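Local coordinates for phosphate-binding protein PstS 2 (Streptococcus pneumoniae, PDB 4H1X) that probably captures phosphate outside the cell membrane as the solute-binding subunit of the PstSACB ABC transporter that imports it, at residues D86-S91 / D97-L102; A25-E28 / I32-K35; S168-L173 / I186-N191; V13-R16 / T22-A25. All blocks are in the same frame, centred on the assembly; numbering follows the deposited sequence. Where two conformers were deposited one is given.

Contact 1 (D86-S91 / D97-L102); sequences DGVKAS and DGEYPL
A90 sits on the ring of Y100, and V88 fits against the backbone just before that ring. The two segments are the loops that flank helix 92-96, in the connection from strand 81-85 to strand 103-110 of a lobe of the periplasmic binding protein fold. The methyl of A90 makes a CH-pi contact. Its CB lies 3.7 Å from the centroid of the Y100 ring, over one face and shifted toward the CE1 and CZ rim. The same ring has V88 O at its edge, in the ring plane. Y100 is turned this way because its CG stands anti to the backbone N (chi1 -172°). The ring then runs inward past A90, where its OH donates to the backbone oxygen of I232 on strand 223-236.

V88 uses both methyls. CG1 rests on CB of E99 and on CB of Y100, at 4.0 Å from the latter. CG2 comes within 3.6 Å of E99 O. The contact lies at the surface, and its outer margin is polar. D86 and P101 cross obliquely there, while D86 OD1 accepts from M247 N at the start of helix 247-254. At the other end, D97 forms an Asx turn after the helix. D97 OD1 accepts from E99 N at 3.0 Å, on the anti side of the carboxylate and 31° out of its plane.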
loop_
_atom_site.group_PDB
_atom_site.type_symbol
_atom_site.label_atom_id
_atom_site.label_comp_id
_atom_site.label_asym_id
_atom_site.label_seq_id
_atom_site.Cartn_x
_atom_site.Cartn_y
_atom_site.Cartn_z
ATOM N N ASP A 86 8.412 -6.615 -16.153
ATOM C CA ASP A 86 8.003 -7.765 -16.986
ATOM C C ASP A 86 7.263 -7.256 -18.234
ATOM O O ASP A 86 6.247 -7.829 -18.642
ATOM C CB ASP A 86 7.113 -8.755 -16.205
ATOM C CG ASP A 86 7.724 -9.461 -15.009
ATOM O OD1 ASP A 86 8.932 -9.813 -15.070
ATOM O OD2 ASP A 86 6.965 -9.766 -14.058
ATOM N N GLY A 87 7.756 -6.149 -18.790
ATOM C CA GLY A 87 7.181 -5.489 -19.958
ATOM C C GLY A 87 5.833 -4.815 -19.749
ATOM O O GLY A 87 5.243 -4.345 -20.734
ATOM N N VAL A 88 5.349 -4.721 -18.467
ATOM C CA VAL A 88 4.052 -4.103 -18.090
ATOM C C VAL A 88 4.259 -2.701 -17.491
ATOM O O VAL A 88 4.965 -2.540 -16.489
ATOM C CB VAL A 88 3.241 -4.992 -17.096
ATOM C CG1 VAL A 88 1.899 -4.354 -16.724
ATOM C CG2 VAL A 88 3.033 -6.411 -17.639
ATOM N N LYS A 89 3.574 -1.703 -18.071
ATOM C CA LYS A 89 3.601 -0.320 -17.618
ATOM C C LYS A 89 2.638 -0.156 -16.476
ATOM O O LYS A 89 1.459 -0.516 -16.618
ATOM C CB LYS A 89 3.216 0.620 -18.772
ATOM C CG LYS A 89 3.086 2.081 -18.371
ATOM C CD LYS A 89 2.562 2.925 -19.536
ATOM C CE LYS A 89 2.388 4.366 -19.140
ATOM N NZ LYS A 89 2.309 5.258 -20.334
ATOM N N ALA A 90 3.115 0.424 -15.361
ATOM C CA ALA A 90 2.281 0.686 -14.198
ATOM C C ALA A 90 1.190 1.725 -14.527
ATOM O O ALA A 90 1.495 2.813 -15.034
ATOM C CB ALA A 90 3.143 1.176 -13.044
ATOM N N SER A 91 -0.073 1.372 -14.258
ATOM C CA SER A 91 -1.233 2.258 -14.451
ATOM C C SER A 91 -2.434 1.692 -13.758
ATOM O O SER A 91 -2.449 0.507 -13.416
ATOM C CB SER A 91 -1.542 2.461 -15.938
ATOM O OG SER A 91 -2.163 1.330 -16.529
ATOM N N ASP A 97 -6.392 -5.007 -13.657
ATOM C CA ASP A 97 -6.487 -6.311 -14.312
ATOM C C ASP A 97 -5.407 -7.326 -13.833
ATOM O O ASP A 97 -5.352 -8.430 -14.365
ATOM C CB ASP A 97 -6.486 -6.167 -15.850
ATOM C CG ASP A 97 -5.197 -5.703 -16.498
ATOM O OD1 ASP A 97 -4.155 -5.694 -15.812
ATOM O OD2 ASP A 97 -5.233 -5.338 -17.691
ATOM N N GLY A 98 -4.580 -6.951 -12.851
ATOM C CA GLY A 98 -3.545 -7.826 -12.298
ATOM C C GLY A 98 -2.312 -8.081 -13.152
ATOM O O GLY A 98 -1.479 -8.923 -12.787
ATOM N N GLU A 99 -2.168 -7.377 -14.299
ATOM C CA GLU A 99 -0.976 -7.530 -15.144
ATOM C C GLU A 99 0.265 -6.974 -14.451
ATOM O O GLU A 99 1.363 -7.513 -14.622
ATOM C CB GLU A 99 -1.148 -6.788 -16.466
ATOM C CG GLU A 99 -1.958 -7.482 -17.542
ATOM C CD GLU A 99 -1.867 -6.673 -18.821
ATOM O OE1 GLU A 99 -2.709 -5.764 -19.005
ATOM O OE2 GLU A 99 -0.874 -6.854 -19.565
ATOM N N TYR A 100 0.100 -5.859 -13.725
ATOM C CA TYR A 100 1.208 -5.199 -13.029
ATOM C C TYR A 100 1.407 -5.873 -11.656
ATOM O O TYR A 100 0.502 -5.857 -10.830
ATOM C CB TYR A 100 0.959 -3.689 -12.931
ATOM C CG TYR A 100 2.161 -2.968 -12.385
ATOM C CD1 TYR A 100 3.273 -2.722 -13.186
ATOM C CD2 TYR A 100 2.206 -2.559 -11.054
ATOM C CE1 TYR A 100 4.398 -2.072 -12.682
ATOM C CE2 TYR A 100 3.311 -1.883 -10.545
ATOM C CZ TYR A 100 4.411 -1.651 -11.358
ATOM O OH TYR A 100 5.498 -0.977 -10.848
ATOM N N PRO A 101 2.569 -6.519 -11.420
ATOM C CA PRO A 101 2.733 -7.343 -10.207
ATOM C C PRO A 101 3.092 -6.641 -8.889
ATOM O O PRO A 101 2.829 -7.231 -7.832
ATOM C CB PRO A 101 3.849 -8.310 -10.606
ATOM C CG PRO A 101 4.681 -7.539 -11.551
ATOM C CD PRO A 101 3.745 -6.639 -12.314
ATOM N N LEU A 102 3.681 -5.433 -8.928
ATOM C CA LEU A 102 4.050 -4.719 -7.696
ATOM C C LEU A 102 2.858 -3.955 -7.181
ATOM O O LEU A 102 2.674 -2.767 -7.473
ATOM C CB LEU A 102 5.235 -3.776 -7.895
ATOM C CG LEU A 102 6.499 -4.370 -8.481
ATOM C CD1 LEU A 102 7.434 -3.269 -8.877
ATOM C CD2 LEU A 102 7.173 -5.308 -7.499
#

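Contact 2 (A25-E28 / I32-K35); sequences AFTE and ILKK
The F26 ring meets CD1 of I32 obliquely, with 4.1 Å from F26 CE2 to I32 CD1. Elsewhere the ring stacks with Y70 and makes an edge-to-face contact with F254. F26 thus links the turn to strand 67-72 and helix 247-254. Its CG is anti to the backbone N (chi1 -180°), which brings CE2 to the end of I32.

T27 is the centre of the contact. T27 O accepts from L33 N at 3.0 Å, with an N-H...O angle of 158°. The donor stands above the carbonyl plane, 59° out of it. I32 N makes a second, weak bond to the same oxygen. The T27 side chain crosses that of I32 at about a right angle, and their CG2 methyls meet at 4.0 Å. T27 OG1 lies 3.6 Å from CB of L33 and is hydrogen-bonded to R23 O, one turn back in the helix. At the exposed margin, E28 bends at chi2 and brings OE1 beside CD2 of L33. OE1 also has a long, weak ion pair with K40.

This is a tight helix-to-strand turn: helix 21-30 ends and the chain enters strand 33-35, one arm of the small antiparallel pair with strand 40-42.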
loop_
_atom_site.group_PDB
_atom_site.type_symbol
_atom_site.label_atom_id
_atom_site.label_comp_id
_atom_site.label_asym_id
_atom_site.label_seq_id
_atom_site.Cartn_x
_atom_site.Cartn_y
_atom_site.Cartn_z
ATOM N N ALA A 25 6.278 -3.938 2.010
ATOM C CA ALA A 25 5.540 -4.468 0.860
ATOM C C ALA A 25 6.483 -4.786 -0.299
ATOM O O ALA A 25 6.450 -5.900 -0.839
ATOM C CB ALA A 25 4.500 -3.469 0.418
ATOM N N PHE A 26 7.326 -3.811 -0.680
ATOM C CA PHE A 26 8.277 -3.972 -1.778
ATOM C C PHE A 26 9.175 -5.191 -1.571
ATOM O O PHE A 26 9.278 -6.024 -2.462
ATOM C CB PHE A 26 9.143 -2.707 -1.955
ATOM C CG PHE A 26 10.127 -2.848 -3.095
ATOM C CD1 PHE A 26 9.721 -2.665 -4.416
ATOM C CD2 PHE A 26 11.459 -3.183 -2.852
ATOM C CE1 PHE A 26 10.636 -2.793 -5.477
ATOM C CE2 PHE A 26 12.367 -3.334 -3.912
ATOM C CZ PHE A 26 11.944 -3.157 -5.219
ATOM N N THR A 27 9.825 -5.289 -0.410
ATOM C CA THR A 27 10.743 -6.390 -0.137
ATOM C C THR A 27 10.001 -7.737 -0.068
ATOM O O THR A 27 10.552 -8.735 -0.517
ATOM C CB THR A 27 11.576 -6.126 1.121
ATOM O OG1 THR A 27 10.706 -5.996 2.238
ATOM C CG2 THR A 27 12.490 -4.879 0.979
ATOM N N GLU A 28 8.755 -7.758 0.446
ATOM C CA GLU A 28 7.965 -9.004 0.471
ATOM C C GLU A 28 7.607 -9.449 -0.972
ATOM O O GLU A 28 7.855 -10.599 -1.345
ATOM C CB GLU A 28 6.690 -8.834 1.318
ATOM C CG GLU A 28 5.786 -10.064 1.367
ATOM C CD GLU A 28 6.427 -11.354 1.848
ATOM O OE1 GLU A 28 7.127 -11.328 2.888
ATOM O OE2 GLU A 28 6.214 -12.397 1.186
ATOM N N ILE A 32 12.817 -10.206 -1.571
ATOM C CA ILE A 32 14.045 -9.727 -0.929
ATOM C C ILE A 32 13.937 -10.000 0.573
ATOM O O ILE A 32 14.955 -10.193 1.229
ATOM C CB ILE A 32 14.265 -8.221 -1.268
ATOM C CG1 ILE A 32 14.785 -8.064 -2.711
ATOM C CG2 ILE A 32 15.199 -7.506 -0.278
ATOM C CD1 ILE A 32 14.514 -6.716 -3.298
ATOM N N LEU A 33 12.702 -10.026 1.101
ATOM C CA LEU A 33 12.396 -10.318 2.499
ATOM C C LEU A 33 12.038 -11.793 2.543
ATOM O O LEU A 33 10.969 -12.178 2.057
ATOM C CB LEU A 33 11.245 -9.420 3.008
ATOM C CG LEU A 33 10.779 -9.600 4.468
ATOM C CD1 LEU A 33 11.851 -9.166 5.460
ATOM C CD2 LEU A 33 9.516 -8.813 4.729
ATOM N N LYS A 34 12.971 -12.621 3.041
ATOM C CA LYS A 34 12.822 -14.078 3.127
ATOM C C LYS A 34 12.671 -14.536 4.571
ATOM O O LYS A 34 13.315 -13.986 5.461
ATOM C CB LYS A 34 14.030 -14.791 2.489
ATOM C CG LYS A 34 14.242 -14.460 1.015
ATOM C CD LYS A 34 14.555 -15.701 0.183
ATOM C CE LYS A 34 14.365 -15.490 -1.308
ATOM N NZ LYS A 34 12.939 -15.237 -1.676
ATOM N N LYS A 35 11.843 -15.564 4.800
ATOM C CA LYS A 35 11.652 -16.117 6.136
ATOM C C LYS A 35 12.273 -17.509 6.225
ATOM O O LYS A 35 11.796 -18.444 5.572
ATOM C CB LYS A 35 10.162 -16.157 6.518
#

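Contact 3 (S168-L173 / I186-N191); sequences SLMEKL and IDITSN
I188 reaches across to M170 and E171 of helix 164-180 and carries nearly all of this contact. The second segment begins at I186. Its side chain is directed to the helix but packs further along it, on A174 and Y177. D187 points to the other face of the sheet; its backbone pairs with L158 and V160 of strand 155-162.

I188 comes next. CG1 stands anti to the carbonyl carbon (chi1 -61°), and the chain continues outward at chi2 162°. This places CD1 at the helix surface as the leading atom. I188 CD1 lies 3.7 Å from CA of E171 and equally near the backbone N of E171, and so rests on the helix backbone as well as on side chains. M170, a selenomethionine, offers its CG, 3.8 Å from CD1 of I188. The two side chains cross at a slant. Beyond CG the M170 chain bends at chi2 and chi3, and its far end turns away from the strand. E171 contributes CG, 3.8 Å from I188 CD1, and then extends outward into the exposed margin.

These elements belong to one beta-alpha-beta unit: strand 155-162, helix 164-180 and strand 183-190, with the two strands parallel and the helix packed on the sheet. L169, M170 and L173 also touch I227 of strand 223-236, in the same sheet.

T189 again points away from the helix and touches V161. S190 returns to the helix side. Its OG is hydrogen-bonded to S167 OG, near the start of the helix.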
loop_
_atom_site.group_PDB
_atom_site.type_symbol
_atom_site.label_atom_id
_atom_site.label_comp_id
_atom_site.label_asym_id
_atom_site.label_seq_id
_atom_site.Cartn_x
_atom_site.Cartn_y
_atom_site.Cartn_z
ATOM N N SER A 168 -3.368 6.302 6.836
ATOM C CA SER A 168 -3.580 7.617 6.228
ATOM C C SER A 168 -4.887 7.648 5.448
ATOM O O SER A 168 -5.678 8.566 5.652
ATOM C CB SER A 168 -2.413 8.026 5.334
ATOM O OG SER A 168 -2.642 9.355 4.901
ATOM N N LEU A 169 -5.128 6.620 4.613
ATOM C CA LEU A 169 -6.346 6.526 3.821
ATOM C C LEU A 169 -7.582 6.390 4.728
ATOM O O LEU A 169 -8.608 7.034 4.462
ATOM C CB LEU A 169 -6.278 5.360 2.832
ATOM C CG LEU A 169 -7.565 5.167 1.988
ATOM C CD1 LEU A 169 -7.907 6.436 1.161
ATOM C CD2 LEU A 169 -7.452 3.951 1.095
HETATM N N MSE A 170 -7.481 5.573 5.795
HETATM C CA MSE A 170 -8.575 5.399 6.752
HETATM C C MSE A 170 -8.925 6.746 7.388
HETATM O O MSE A 170 -10.109 7.049 7.536
HETATM C CB MSE A 170 -8.183 4.365 7.816
HETATM C CG MSE A 170 -9.319 3.986 8.716
HETATM SE SE MSE A 170 -10.923 3.428 7.666
HETATM C CE MSE A 170 -10.312 2.026 6.737
ATOM N N GLU A 171 -7.897 7.570 7.719
ATOM C CA GLU A 171 -8.084 8.907 8.288
ATOM C C GLU A 171 -8.926 9.767 7.315
ATOM O O GLU A 171 -9.874 10.424 7.741
ATOM C CB GLU A 171 -6.719 9.556 8.598
ATOM C CG GLU A 171 -6.062 9.014 9.865
ATOM C CD GLU A 171 -4.542 9.018 9.973
ATOM O OE1 GLU A 171 -3.878 9.857 9.318
ATOM O OE2 GLU A 171 -4.018 8.199 10.763
ATOM N N LYS A 172 -8.604 9.724 5.999
ATOM C CA LYS A 172 -9.355 10.507 4.984
ATOM C C LYS A 172 -10.834 10.038 4.944
ATOM O O LYS A 172 -11.765 10.851 4.853
ATOM C CB LYS A 172 -8.707 10.381 3.579
ATOM C CG LYS A 172 -7.241 10.871 3.456
ATOM C CD LYS A 172 -7.112 12.366 3.708
ATOM C CE LYS A 172 -5.712 12.851 3.381
ATOM N NZ LYS A 172 -5.530 14.253 3.825
ATOM N N LEU A 173 -11.034 8.730 5.031
ATOM C CA LEU A 173 -12.391 8.151 4.995
ATOM C C LEU A 173 -13.158 8.531 6.256
ATOM O O LEU A 173 -14.317 8.947 6.134
ATOM C CB LEU A 173 -12.349 6.643 4.798
ATOM C CG LEU A 173 -11.929 6.191 3.375
ATOM C CD1 LEU A 173 -11.485 4.732 3.365
ATOM C CD2 LEU A 173 -13.084 6.403 2.327
ATOM N N ILE A 186 -14.269 8.390 15.570
ATOM C CA ILE A 186 -13.559 7.248 14.979
ATOM C C ILE A 186 -12.112 7.306 15.459
ATOM O O ILE A 186 -11.424 8.272 15.158
ATOM C CB ILE A 186 -13.668 7.191 13.417
ATOM C CG1 ILE A 186 -15.157 7.037 12.935
ATOM C CG2 ILE A 186 -12.799 6.034 12.883
ATOM C CD1 ILE A 186 -15.400 7.201 11.387
ATOM N N ASP A 187 -11.667 6.289 16.207
ATOM C CA ASP A 187 -10.290 6.139 16.671
ATOM C C ASP A 187 -9.571 5.198 15.706
ATOM O O ASP A 187 -10.093 4.111 15.392
ATOM C CB ASP A 187 -10.233 5.537 18.083
ATOM C CG ASP A 187 -10.658 6.401 19.262
ATOM O OD1 ASP A 187 -11.094 7.546 19.036
ATOM O OD2 ASP A 187 -10.550 5.927 20.407
ATOM N N ILE A 188 -8.408 5.600 15.225
ATOM C CA ILE A 188 -7.676 4.747 14.310
ATOM C C ILE A 188 -6.355 4.400 14.973
ATOM O O ILE A 188 -5.552 5.303 15.230
ATOM C CB ILE A 188 -7.486 5.439 12.939
ATOM C CG1 ILE A 188 -8.862 5.757 12.289
ATOM C CG2 ILE A 188 -6.588 4.572 12.039
ATOM C CD1 ILE A 188 -8.867 6.789 11.186
ATOM N N THR A 189 -6.119 3.110 15.209
ATOM C CA THR A 189 -4.895 2.658 15.843
ATOM C C THR A 189 -4.007 1.996 14.821
ATOM O O THR A 189 -4.420 1.013 14.189
ATOM C CB THR A 189 -5.214 1.713 17.005
ATOM O OG1 THR A 189 -6.003 2.408 17.967
ATOM C CG2 THR A 189 -3.951 1.159 17.665
ATOM N N SER A 190 -2.792 2.531 14.660
ATOM C CA SER A 190 -1.795 1.974 13.761
ATOM C C SER A 190 -0.868 1.065 14.548
ATOM O O SER A 190 -0.261 1.509 15.524
ATOM C CB SER A 190 -0.970 3.087 13.119
ATOM O OG SER A 190 -1.789 3.972 12.386
ATOM N N ASN A 191 -0.767 -0.195 14.144
ATOM C CA ASN A 191 0.175 -1.122 14.776
ATOM C C ASN A 191 0.715 -2.077 13.693
ATOM O O ASN A 191 1.882 -1.964 13.305
ATOM C CB ASN A 191 -0.419 -1.824 16.011
ATOM C CG ASN A 191 -1.866 -2.264 15.922
ATOM O OD1 ASN A 191 -2.397 -2.550 14.843
ATOM N ND2 ASN A 191 -2.515 -2.364 17.066
#

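Contact 4 (V13-R16 / T22-A25); sequences VISR and TRGA. With CIT (citric acid), chain C.
Strand 12-16 runs up to the early turns of helix 21-30, with R16 and R23 the closest pair at 5.7 Å between their CA atoms. The place of this strand-turn-helix element is consistent with the ligand cleft between the lobes of the binding-protein fold, and a citrate, probably from the crystallisation liquor, is bound there.

The two arginines touch at CB and then part. R23 is extended from CG to NE and lies back along the strand. Its NH1 donates to R16 O at 2.9 Å, in the carbonyl plane. S15 OG gives R16 O a second bond, on a lone pair, and also lies over one face of the R23 guanidinium. R23 NH2 forms a salt bridge with D42.

R16 folds at chi2 (-68°) and chi3, which brings its guanidinium round beside T22 and edge-on to the citrate. Its NH2 donates to citrate O6 at 2.8 Å. NH1 makes two weak bonds to the carboxylate oxygens O3 and O4. S20 and T164 also bind the citrate. T22 meets two carboxylates: its backbone N donates to citrate O5 of the central one at 2.9 Å and 165°, and T22 OG1 lies 2.7 Å from citrate O3 of a terminal one.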
loop_
_atom_site.group_PDB
_atom_site.type_symbol
_atom_site.label_atom_id
_atom_site.label_comp_id
_atom_site.label_asym_id
_atom_site.label_seq_id
_atom_site.Cartn_x
_atom_site.Cartn_y
_atom_site.Cartn_z
ATOM N N VAL A 13 21.173 2.462 -5.193
ATOM C CA VAL A 13 19.898 1.948 -4.706
ATOM C C VAL A 13 19.378 2.869 -3.590
ATOM O O VAL A 13 20.076 3.114 -2.602
ATOM C CB VAL A 13 20.045 0.474 -4.222
ATOM C CG1 VAL A 13 18.745 -0.053 -3.634
ATOM C CG2 VAL A 13 20.541 -0.437 -5.373
ATOM N N ILE A 14 18.173 3.382 -3.760
ATOM C CA ILE A 14 17.515 4.211 -2.744
ATOM C C ILE A 14 16.514 3.330 -2.021
ATOM O O ILE A 14 15.567 2.863 -2.650
ATOM C CB ILE A 14 16.813 5.487 -3.333
ATOM C CG1 ILE A 14 17.718 6.327 -4.297
ATOM C CG2 ILE A 14 16.183 6.354 -2.213
ATOM C CD1 ILE A 14 19.044 6.766 -3.785
ATOM N N SER A 15 16.716 3.102 -0.720
ATOM C CA SER A 15 15.781 2.305 0.079
ATOM C C SER A 15 14.952 3.217 0.980
ATOM O O SER A 15 15.417 4.296 1.368
ATOM C CB SER A 15 16.547 1.299 0.935
ATOM O OG SER A 15 15.701 0.701 1.903
ATOM N N ARG A 16 13.735 2.779 1.351
ATOM C CA ARG A 16 12.978 3.514 2.347
ATOM C C ARG A 16 13.540 3.134 3.730
ATOM O O ARG A 16 14.304 2.172 3.835
ATOM C CB ARG A 16 11.463 3.241 2.215
ATOM C CG ARG A 16 10.816 4.123 1.141
ATOM C CD ARG A 16 10.786 5.633 1.505
ATOM N NE ARG A 16 10.118 5.861 2.789
ATOM C CZ ARG A 16 8.801 5.874 2.952
ATOM N NH1 ARG A 16 7.994 5.757 1.903
ATOM N NH2 ARG A 16 8.279 6.005 4.159
ATOM N N THR A 22 5.841 0.749 2.924
ATOM C CA THR A 22 6.144 0.599 1.499
ATOM C C THR A 22 7.373 -0.293 1.327
ATOM O O THR A 22 7.372 -1.156 0.443
ATOM C CB THR A 22 6.308 1.967 0.831
ATOM O OG1 THR A 22 5.081 2.695 0.979
ATOM C CG2 THR A 22 6.651 1.851 -0.640
ATOM N N ARG A 23 8.386 -0.130 2.218
ATOM C CA ARG A 23 9.574 -0.994 2.185
ATOM C C ARG A 23 9.171 -2.452 2.464
ATOM O O ARG A 23 9.628 -3.353 1.772
ATOM C CB ARG A 23 10.613 -0.532 3.206
ATOM C CG ARG A 23 11.819 -1.489 3.269
ATOM C CD ARG A 23 12.935 -0.873 4.080
ATOM N NE ARG A 23 14.038 -1.818 4.304
ATOM C CZ ARG A 23 15.236 -1.473 4.768
ATOM N NH1 ARG A 23 15.502 -0.205 5.063
ATOM N NH2 ARG A 23 16.179 -2.392 4.936
ATOM N N GLY A 24 8.328 -2.649 3.467
ATOM C CA GLY A 24 7.851 -3.976 3.851
ATOM C C GLY A 24 7.168 -4.663 2.686
ATOM O O GLY A 24 7.466 -5.815 2.383
ATOM N N ALA A 25 6.278 -3.938 2.010
ATOM C CA ALA A 25 5.540 -4.468 0.860
ATOM C C ALA A 25 6.483 -4.786 -0.299
ATOM O O ALA A 25 6.450 -5.900 -0.839
ATOM C CB ALA A 25 4.500 -3.469 0.418
HETATM C C1 CIT C . 3.454 3.553 6.570
HETATM O O1 CIT C . 3.388 2.349 6.535
HETATM O O2 CIT C . 3.832 4.214 7.630
HETATM C C2 CIT C . 3.102 4.438 5.398
HETATM C C3 CIT C . 3.853 4.166 4.084
HETATM O O7 CIT C . 3.492 2.860 3.621
HETATM C C4 CIT C . 3.410 5.207 3.046
HETATM C C5 CIT C . 4.488 5.812 2.169
HETATM O O3 CIT C . 4.803 5.364 1.086
HETATM O O4 CIT C . 5.048 6.866 2.697
HETATM C C6 CIT C . 5.372 4.212 4.284
HETATM O O5 CIT C . 6.126 3.513 3.663
HETATM O O6 CIT C . 5.774 5.138 5.129
#

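In the fold
Contacts 2 and 4 share helix 21-30 and overlap at A25, with centres about 10 Å apart. Contact 4 ties the early part of the helix to strand 12-16 of the main mixed sheet. Contact 2 joins its later part to the small antiparallel pair 33-35 and 40-42. Contact 1 is in the same lobe, about 19 Å from each of them between centres. Contact 3 lies in the other lobe, yet reaches the same sheet as contact 4. Contact 1 is at the surface, contact 2 is buried, and contacts 3 and 4 are partly buried. Contact 4 is charged and ligand-bound. Contact 2 mixes backbone bonds with apolar packing. Contact 1 adds a CH-pi contact; contact 3 is aliphatic packing alone.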